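Local structure of signal recognition particle subunit SRP68 (4P3G) at the interface of chains A and B and the interface of chains A and C. The protein binds and remodels SRP RNA through its RNA-binding domain, as a subunit of the signal recognition particle, which probably targets nascent secretory and membrane proteins to the endoplasmic reticulum. Sequence-based numbering; all coordinates share one arbitrary frame. Chains: chain A/B/C, Signal recognition particle subunit SRP68.

Contact 1: the interface of chains A and B. Residues chain A 128-129, 139-140; chain B 179-180.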
loop_
_atom_site.group_PDB
_atom_site.type_symbol
_atom_site.label_atom_id
_atom_site.label_comp_id
_atom_site.label_asym_id
_atom_site.label_seq_id
_atom_site.Cartn_x
_atom_site.Cartn_y
_atom_site.Cartn_z
ATOM N N SER A 128 3.113 -11.056 -32.052
ATOM C CA SER A 128 2.870 -9.629 -31.970
ATOM C C SER A 128 3.060 -8.932 -33.306
ATOM O O SER A 128 2.087 -8.535 -33.940
ATOM C CB SER A 128 3.738 -8.979 -30.881
ATOM O OG SER A 128 5.026 -8.648 -31.358
ATOM N N ASP A 129 4.295 -8.773 -33.749
ATOM C CA ASP A 129 4.512 -7.825 -34.829
ATOM C C ASP A 129 4.154 -8.272 -36.266
ATOM O O ASP A 129 3.423 -7.564 -36.964
ATOM C CB ASP A 129 5.956 -7.305 -34.777
ATOM C CG ASP A 129 6.026 -5.843 -34.358
ATOM O OD1 ASP A 129 5.049 -5.356 -33.745
ATOM O OD2 ASP A 129 7.050 -5.183 -34.645
ATOM N N ILE A 139 -2.312 -11.161 -28.739
ATOM C CA ILE A 139 -0.965 -10.658 -28.534
ATOM C C ILE A 139 -0.704 -10.341 -27.055
ATOM O O ILE A 139 0.339 -10.711 -26.501
ATOM C CB ILE A 139 -0.740 -9.426 -29.388
ATOM C CG1 ILE A 139 -0.848 -9.806 -30.866
ATOM C CG2 ILE A 139 0.595 -8.796 -29.074
ATOM C CD1 ILE A 139 -0.511 -8.663 -31.784
ATOM N N LEU A 140 -1.670 -9.690 -26.415
ATOM C CA LEU A 140 -1.581 -9.364 -24.993
ATOM C C LEU A 140 -1.560 -10.647 -24.172
ATOM O O LEU A 140 -0.760 -10.805 -23.250
ATOM C CB LEU A 140 -2.768 -8.504 -24.566
ATOM C CG LEU A 140 -2.876 -7.055 -25.055
ATOM C CD1 LEU A 140 -4.240 -6.495 -24.692
ATOM C CD2 LEU A 140 -1.761 -6.158 -24.512
ATOM N N THR B 179 3.826 -2.361 -28.198
ATOM C CA THR B 179 4.248 -3.592 -28.852
ATOM C C THR B 179 3.086 -4.383 -29.439
ATOM O O THR B 179 3.161 -4.860 -30.573
ATOM C CB THR B 179 5.047 -4.478 -27.858
ATOM O OG1 THR B 179 6.335 -3.888 -27.633
ATOM C CG2 THR B 179 5.261 -5.878 -28.399
ATOM N N SER B 180 1.990 -4.468 -28.700
ATOM C CA SER B 180 0.815 -5.184 -29.191
ATOM C C SER B 180 -0.011 -4.534 -30.315
ATOM O O SER B 180 -0.428 -5.209 -31.244
ATOM C CB SER B 180 -0.107 -5.532 -28.008
ATOM O OG SER B 180 -0.526 -4.384 -27.305
#

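Contact 2: the interface of chains A and C. Residues chain A 168, 171-172, 195, 198; chain C 211, 213.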
loop_
_atom_site.group_PDB
_atom_site.type_symbol
_atom_site.label_atom_id
_atom_site.label_comp_id
_atom_site.label_asym_id
_atom_site.label_seq_id
_atom_site.Cartn_x
_atom_site.Cartn_y
_atom_site.Cartn_z
ATOM N N ALA A 168 4.283 -8.385 -12.357
ATOM C CA ALA A 168 3.545 -7.141 -12.460
ATOM C C ALA A 168 3.004 -7.022 -13.875
ATOM O O ALA A 168 1.816 -6.723 -14.053
ATOM C CB ALA A 168 4.420 -5.952 -12.110
ATOM N N ARG A 171 0.076 -9.660 -14.327
ATOM C CA ARG A 171 -1.072 -9.338 -13.515
ATOM C C ARG A 171 -1.870 -8.172 -14.097
ATOM O O ARG A 171 -3.114 -8.195 -14.129
ATOM C CB ARG A 171 -0.646 -8.970 -12.104
ATOM C CG ARG A 171 -1.814 -8.473 -11.283
ATOM C CD ARG A 171 -1.432 -8.429 -9.869
ATOM N NE ARG A 171 -2.586 -8.585 -9.012
ATOM C CZ ARG A 171 -3.236 -7.573 -8.461
ATOM N NH1 ARG A 171 -2.854 -6.330 -8.718
ATOM N NH2 ARG A 171 -4.268 -7.809 -7.673
ATOM N N ILE A 172 -1.150 -7.160 -14.579
ATOM C CA ILE A 172 -1.819 -5.988 -15.119
ATOM C C ILE A 172 -2.630 -6.388 -16.344
ATOM O O ILE A 172 -3.822 -6.110 -16.419
ATOM C CB ILE A 172 -0.801 -4.889 -15.441
ATOM C CG1 ILE A 172 -0.262 -4.300 -14.127
ATOM C CG2 ILE A 172 -1.445 -3.832 -16.265
ATOM C CD1 ILE A 172 0.951 -3.430 -14.299
ATOM N N ASP A 195 -1.337 -13.552 -7.640
ATOM C CA ASP A 195 -1.400 -12.781 -6.401
ATOM C C ASP A 195 -0.566 -13.403 -5.264
ATOM O O ASP A 195 0.257 -12.706 -4.656
ATOM C CB ASP A 195 -2.858 -12.501 -6.019
ATOM C CG ASP A 195 -3.496 -11.431 -6.910
ATOM O OD1 ASP A 195 -2.819 -10.947 -7.832
ATOM O OD2 ASP A 195 -4.692 -11.117 -6.743
HETATM N N MSE A 198 3.204 -13.006 -5.813
HETATM C CA MSE A 198 3.650 -11.647 -5.678
HETATM C C MSE A 198 3.723 -11.273 -4.206
HETATM O O MSE A 198 4.705 -10.670 -3.771
HETATM C CB MSE A 198 2.709 -10.720 -6.412
HETATM C CG MSE A 198 2.760 -10.885 -7.922
HETATM SE SE MSE A 198 1.893 -9.369 -8.791
HETATM C CE MSE A 198 3.423 -8.146 -8.707
ATOM N N LEU C 211 -3.740 -5.826 -3.044
ATOM C CA LEU C 211 -2.326 -5.895 -3.368
ATOM C C LEU C 211 -1.827 -4.562 -3.900
ATOM O O LEU C 211 -2.457 -3.979 -4.789
ATOM C CB LEU C 211 -2.088 -6.944 -4.447
ATOM C CG LEU C 211 -0.608 -7.241 -4.665
ATOM C CD1 LEU C 211 -0.075 -8.076 -3.546
ATOM C CD2 LEU C 211 -0.371 -7.897 -5.981
ATOM N N ILE C 213 0.027 -3.069 -6.070
ATOM C CA ILE C 213 0.686 -3.353 -7.353
ATOM C C ILE C 213 1.559 -2.205 -7.907
ATOM O O ILE C 213 2.641 -2.465 -8.447
ATOM C CB ILE C 213 -0.359 -3.765 -8.392
ATOM C CG1 ILE C 213 0.289 -4.108 -9.732
ATOM C CG2 ILE C 213 -1.364 -2.686 -8.563
ATOM C CD1 ILE C 213 1.293 -5.194 -9.624
#

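Contact 3: the interface of chains A and B. Residues chain A 172-173, 175-176, 179-180; chain B 136, 139-140, 143.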
loop_
_atom_site.group_PDB
_atom_site.type_symbol
_atom_site.label_atom_id
_atom_site.label_comp_id
_atom_site.label_asym_id
_atom_site.label_seq_id
_atom_site.Cartn_x
_atom_site.Cartn_y
_atom_site.Cartn_z
ATOM N N ILE A 172 -1.150 -7.160 -14.579
ATOM C CA ILE A 172 -1.819 -5.988 -15.119
ATOM C C ILE A 172 -2.630 -6.388 -16.344
ATOM O O ILE A 172 -3.822 -6.110 -16.419
ATOM C CB ILE A 172 -0.801 -4.889 -15.441
ATOM C CG1 ILE A 172 -0.262 -4.300 -14.127
ATOM C CG2 ILE A 172 -1.445 -3.832 -16.265
ATOM C CD1 ILE A 172 0.951 -3.430 -14.299
ATOM N N ILE A 173 -1.989 -7.108 -17.263
ATOM C CA ILE A 173 -2.638 -7.585 -18.469
ATOM C C ILE A 173 -3.777 -8.541 -18.144
ATOM O O ILE A 173 -4.882 -8.397 -18.673
ATOM C CB ILE A 173 -1.625 -8.266 -19.382
ATOM C CG1 ILE A 173 -0.556 -7.247 -19.804
ATOM C CG2 ILE A 173 -2.309 -8.893 -20.607
ATOM C CD1 ILE A 173 0.401 -7.767 -20.842
ATOM N N THR A 175 -5.514 -8.837 -15.380
ATOM C CA THR A 175 -6.603 -8.158 -14.715
ATOM C C THR A 175 -7.509 -7.528 -15.742
ATOM O O THR A 175 -8.731 -7.504 -15.582
ATOM C CB THR A 175 -6.095 -7.109 -13.734
ATOM O OG1 THR A 175 -5.468 -7.775 -12.627
ATOM C CG2 THR A 175 -7.233 -6.298 -13.232
ATOM N N ALA A 176 -6.905 -7.051 -16.824
ATOM C CA ALA A 176 -7.698 -6.481 -17.892
ATOM C C ALA A 176 -8.481 -7.565 -18.636
ATOM O O ALA A 176 -9.699 -7.423 -18.824
ATOM C CB ALA A 176 -6.811 -5.696 -18.847
ATOM N N THR A 179 -11.385 -9.057 -16.640
ATOM C CA THR A 179 -12.473 -8.118 -16.489
ATOM C C THR A 179 -13.327 -8.023 -17.766
ATOM O O THR A 179 -14.537 -7.808 -17.702
ATOM C CB THR A 179 -11.893 -6.767 -16.056
ATOM O OG1 THR A 179 -11.256 -6.914 -14.777
ATOM C CG2 THR A 179 -12.956 -5.743 -15.971
ATOM N N SER A 180 -12.689 -8.187 -18.921
ATOM C CA SER A 180 -13.390 -8.247 -20.206
ATOM C C SER A 180 -14.278 -9.511 -20.319
ATOM O O SER A 180 -15.337 -9.504 -20.960
ATOM C CB SER A 180 -12.397 -8.179 -21.365
ATOM O OG SER A 180 -11.457 -9.240 -21.304
ATOM N N PRO B 136 -10.217 -5.522 -23.904
ATOM C CA PRO B 136 -9.094 -5.424 -22.966
ATOM C C PRO B 136 -8.082 -4.316 -23.323
ATOM O O PRO B 136 -7.441 -3.780 -22.411
ATOM C CB PRO B 136 -8.455 -6.842 -23.026
ATOM C CG PRO B 136 -9.026 -7.480 -24.195
ATOM C CD PRO B 136 -10.397 -6.898 -24.378
ATOM N N ILE B 139 -9.579 -1.199 -22.047
ATOM C CA ILE B 139 -9.508 -1.273 -20.595
ATOM C C ILE B 139 -8.115 -0.884 -20.107
ATOM O O ILE B 139 -7.975 -0.070 -19.185
ATOM C CB ILE B 139 -9.895 -2.691 -20.121
ATOM C CG1 ILE B 139 -11.402 -2.885 -20.319
ATOM C CG2 ILE B 139 -9.548 -2.931 -18.657
ATOM C CD1 ILE B 139 -11.913 -4.146 -19.712
ATOM N N LEU B 140 -7.086 -1.413 -20.765
ATOM C CA LEU B 140 -5.716 -1.044 -20.426
ATOM C C LEU B 140 -5.459 0.432 -20.706
ATOM O O LEU B 140 -4.916 1.132 -19.857
ATOM C CB LEU B 140 -4.698 -1.903 -21.199
ATOM C CG LEU B 140 -4.526 -3.362 -20.769
ATOM C CD1 LEU B 140 -3.650 -4.076 -21.733
ATOM C CD2 LEU B 140 -3.917 -3.417 -19.370
ATOM N N ARG B 143 -6.955 2.768 -18.309
ATOM C CA ARG B 143 -6.202 2.673 -17.087
ATOM C C ARG B 143 -4.877 3.428 -17.146
ATOM O O ARG B 143 -4.505 4.123 -16.203
ATOM C CB ARG B 143 -5.956 1.205 -16.742
ATOM C CG ARG B 143 -5.098 1.015 -15.518
ATOM C CD ARG B 143 -5.096 -0.377 -15.049
ATOM N NE ARG B 143 -4.273 -0.514 -13.858
ATOM C CZ ARG B 143 -4.050 -1.664 -13.230
ATOM N NH1 ARG B 143 -4.606 -2.782 -13.660
ATOM N NH2 ARG B 143 -3.281 -1.691 -12.162
#

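Contact 1: the interface of chains A and B
The C-terminal end of helix 160-181 of chain B meets two pieces of chain A: the start of helix 136-156, and the end of helix 103-128 with the loop residue after it. B:Ser180 does much of the touching. Its CB lies against the branch methyl CG2 of A:Ile139 at 3.5 Å. CG2 points at chain B because it stands anti to the backbone N, with CG1 beside that N (chi1 -63°). The other arm of A:Ile139 ends in CD1, which rests 3.5 Å from the carbonyl O of B:Ser180. A:Leu140 joins from the next position: its methyl CD2 is 3.5 Å from the hydroxyl OG of B:Ser180. Two neighbouring aliphatic residues of one helix thus pack against the serine. B:Thr179 faces the other piece of chain A. Its methyl CG2 comes within 4.1 Å of OG of A:Ser128. Its carbonyl O is 3.7 Å from the carboxylate OD1 of A:Asp129; both are normally acceptors, so this is mere proximity. The contacts described are van der Waals ones. They may belong to crystal or assembly packing rather than to the working particle. In chain A, the site lies where two successive helices of the helical RNA-binding domain approach each other, near the turn joining them.

Contact 2: the interface of chains A and C
A:Arg171, on helix 160-181, reaches across to C:Leu211, in the loop before helix 213-223 of chain C, and to C:Ile213, the first residue of that helix. The charged interaction stays within chain A. NE of A:Arg171 forms a salt bridge and hydrogen bond with the carboxylate OD1 of A:Asp195 at 2.7 Å. It reaches OD1 on the syn side, tilted out of the carboxylate plane. A second bond, from NH2 to OD2, is weak. The salt bridge is likely to restrain the guanidinium; the weak bond adds little. A:Asp195 belongs to helix 186-205, so the pair also ties two helices together.

C:Leu211 and C:Ile213 touch the arginine by van der Waals contact. C:Leu211 lays its methyl CD2 over the centre of one guanidinium face, 3.7 Å above the plane. C:Ile213 approaches a terminal nitrogen instead, with CB 3.6 Å from NH1. CG of the arginine is anti to the backbone N (chi1 173°), which sends the extended chain toward chain C. The last torsion (chi4 -97°) turns one guanidinium face to C:Leu211. A glycine in its place would probably leave A:Asp195 without its charge partner and strip C:Leu211 of the flat surface it rests on.

The apolar part centres on selenomethionine A:Met198. Its SE lies 3.9 Å from CD2 of C:Leu211. The interface is two-fold symmetric, but may not be the biological one. The bend at chi3 (82°) of A:Met198 brings its terminal CE to 3.8 Å from CD1 of C:Ile213.

Contact 3: the interface of chains A and B
The guanidinium of B:Arg143 has the branch methyl CG2 of A:Ile172 over one face, 4.2 Å above the plane and offset toward the rim. The arginine chain is fully extended, which carries this flat group from helix 136-156 of chain B to helix 160-181 of chain A. A:Thr175 lies farther off, its methyl CG2 4.4 Å from NH1 of B:Arg143.

A:Ala176 takes the middle of the patch. Its CB is 3.7 Å from the methyl CD2 of B:Leu140 and 3.9 Å from CG2 of B:Ile139. The small side chain lets both residues come close to the chain A helix. The longer arm of B:Ile139, opposite its carbonyl carbon (chi1 -72°), runs toward the carbonyl O of A:Ala176 and leaves the branch methyl turned onto the alanine. CD2 of B:Leu140 also reaches CG2 of A:Ile172, at 4.0 Å. Toward the helix end, A:Ser180 sets CB 3.8 Å from the ring CD of B:Pro136, but the serine is poorly ordered.

Aliphatic contacts dominate the patch. This pairing may not occur in the particle. The site lies along the C-terminal half of helix 160-181 in chain A and on the first turns of helix 136-156 in chain B.

The C-alpha centres of contact 1 and contact 3 are about 15 Å apart. Both join helices 136-156 and 160-181 of chains A and B. Residues 139, 140, 179 and 180 recur in both, with the chains exchanged. The match is approximate, since the whole A/B interface is not an exact two-fold. Contact 1 also uses the end of helix 103-128. Contact 2 lies about 12 Å from contact 3, sharing A:Ile172, and about 21 Å from contact 1. Helix 160-181 of chain A therefore touches both neighbours, chain C nearer its middle and chain B toward its end. The deposited four-copy assembly may reflect crystal packing.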